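PDB 4X0N: helianthamide from Stichodactyla helianthus, which inhibits pancreatic alpha-amylase as a small, disulfide-rich protein that forms a complex with the enzyme. Local coordinates for residues D23-M27 with C38-T42. Residue numbers count along the deposited sequence, not the author numbering.
Sequences DEKAM and CCYKT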
loop_
_atom_site.group_PDB
_atom_site.type_symbol
_atom_site.label_atom_id
_atom_site.label_comp_id
_atom_site.label_asym_id
_atom_site.label_seq_id
_atom_site.Cartn_x
_atom_site.Cartn_y
_atom_site.Cartn_z
ATOM N N ASP B 23 -28.327 13.723 -9.762
ATOM C CA ASP B 23 -27.151 14.445 -9.285
ATOM C C ASP B 23 -25.920 13.544 -9.188
ATOM O O ASP B 23 -24.944 13.879 -8.514
ATOM C CB ASP B 23 -27.436 15.091 -7.926
ATOM C CG ASP B 23 -27.698 14.065 -6.838
ATOM O OD1 ASP B 23 -28.185 12.961 -7.164
ATOM O OD2 ASP B 23 -27.415 14.363 -5.658
ATOM N N GLU B 24 -25.971 12.403 -9.866
ATOM C CA GLU B 24 -24.862 11.459 -9.852
ATOM C C GLU B 24 -24.224 11.332 -11.229
ATOM O O GLU B 24 -24.841 11.646 -12.248
ATOM C CB GLU B 24 -25.328 10.084 -9.371
ATOM C CG GLU B 24 -25.597 9.996 -7.878
ATOM C CD GLU B 24 -26.131 8.637 -7.464
ATOM O OE1 GLU B 24 -26.588 7.883 -8.351
ATOM O OE2 GLU B 24 -26.092 8.320 -6.254
ATOM N N LYS B 25 -22.981 10.867 -11.251
ATOM C CA LYS B 25 -22.268 10.647 -12.500
ATOM C C LYS B 25 -22.066 9.152 -12.703
ATOM O O LYS B 25 -21.912 8.405 -11.739
ATOM C CB LYS B 25 -20.935 11.397 -12.501
ATOM C CG LYS B 25 -21.087 12.911 -12.508
ATOM C CD LYS B 25 -19.739 13.614 -12.468
ATOM C CE LYS B 25 -19.101 13.528 -11.089
ATOM N NZ LYS B 25 -19.886 14.258 -10.051
ATOM N N ALA B 26 -22.077 8.711 -13.956
ATOM C CA ALA B 26 -21.992 7.285 -14.231
ATOM C C ALA B 26 -20.635 6.850 -14.772
ATOM O O ALA B 26 -19.992 7.566 -15.539
ATOM C CB ALA B 26 -23.099 6.875 -15.186
ATOM N N MET B 27 -20.215 5.660 -14.357
ATOM C CA MET B 27 -19.046 5.007 -14.920
ATOM C C MET B 27 -19.399 3.592 -15.373
ATOM O O MET B 27 -19.677 2.717 -14.549
ATOM C CB MET B 27 -17.902 4.991 -13.907
ATOM C CG MET B 27 -16.572 4.551 -14.480
ATOM S SD MET B 27 -15.787 5.841 -15.460
ATOM C CE MET B 27 -15.558 7.101 -14.206
ATOM N N CYS B 38 -21.491 2.355 -12.306
ATOM C CA CYS B 38 -21.030 2.876 -11.026
ATOM C C CYS B 38 -21.504 4.316 -10.880
ATOM O O CYS B 38 -21.158 5.179 -11.683
ATOM C CB CYS B 38 -19.506 2.801 -10.928
ATOM S SG CYS B 38 -18.823 3.502 -9.404
ATOM N N CYS B 39 -22.292 4.571 -9.842
ATOM C CA CYS B 39 -22.930 5.868 -9.664
ATOM C C CYS B 39 -22.286 6.614 -8.506
ATOM O O CYS B 39 -22.430 6.230 -7.345
ATOM C CB CYS B 39 -24.431 5.691 -9.414
ATOM S SG CYS B 39 -25.330 4.856 -10.751
ATOM N N TYR B 40 -21.573 7.686 -8.827
ATOM C CA TYR B 40 -20.761 8.369 -7.835
ATOM C C TYR B 40 -20.980 9.872 -7.857
ATOM O O TYR B 40 -21.623 10.408 -8.759
ATOM C CB TYR B 40 -19.281 8.075 -8.091
ATOM C CG TYR B 40 -18.771 8.571 -9.432
ATOM C CD1 TYR B 40 -17.997 9.720 -9.522
ATOM C CD2 TYR B 40 -19.060 7.888 -10.608
ATOM C CE1 TYR B 40 -17.526 10.176 -10.741
ATOM C CE2 TYR B 40 -18.596 8.338 -11.834
ATOM C CZ TYR B 40 -17.828 9.481 -11.894
ATOM O OH TYR B 40 -17.362 9.935 -13.107
ATOM N N LYS B 41 -20.440 10.540 -6.845
ATOM C CA LYS B 41 -20.291 11.984 -6.856
ATOM C C LYS B 41 -18.839 12.286 -6.517
ATOM O O LYS B 41 -18.248 11.620 -5.667
ATOM C CB LYS B 41 -21.204 12.633 -5.815
ATOM C CG LYS B 41 -22.644 12.154 -5.853
ATOM C CD LYS B 41 -23.465 12.818 -4.759
ATOM C CE LYS B 41 -24.870 12.232 -4.676
ATOM N NZ LYS B 41 -24.864 10.796 -4.267
ATOM N N THR B 42 -18.260 13.281 -7.175
ATOM C CA THR B 42 -16.926 13.720 -6.796
ATOM C C THR B 42 -17.056 14.796 -5.731
ATOM O O THR B 42 -17.955 15.635 -5.800
ATOM C CB THR B 42 -16.138 14.272 -8.000
ATOM O OG1 THR B 42 -16.778 15.456 -8.494
ATOM C CG2 THR B 42 -16.065 13.236 -9.110
#
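Toward one neighbour, an antiparallel strand satisfies the N-H and C=O of every second residue; those between face away. Strands 25-27 and 38-40 are a compact example. K25 N gives to Y40 O at 2.9 Å, nearly linearly, and Y40 N returns a bond to K25 O at 3.0 Å. At M27 and C38 both bonds, M27 N to C38 O and C38 N to M27 O, measure 2.9 Å, the former more bent. Between lies the non-hydrogen-bonded pair A26 and C39. Here A26 CA approaches C38 O at 3.4 Å in a CA-H...O contact; C39 CA does likewise to K25 O, also at 3.4 Å. C39 turns its backbone bonding the other way, to I15. The strands form the C-terminal hairpin of a four-stranded antiparallel sheet, and the three disulfides pair as in beta-defensins: C38 bonds C6 on far edge strand 6-9, C39 bonds C20 in the loop before 25-27. On the face carrying K25, M27, C38 and Y40, K25 CB sits over the tyrosine ring, 4.0 Å from its centroid (CH-pi), while M27 and Y40 also pack against the bound amylase. Just before 25-27, E24 OE1 accepts from A21 N; E24 OE2 forms salt bridges with K17 NZ and K41 NZ, the latter at 3.4 Å and only weakly hydrogen-bonded. T42 OG1 is hydrogen-bonded to W44 O.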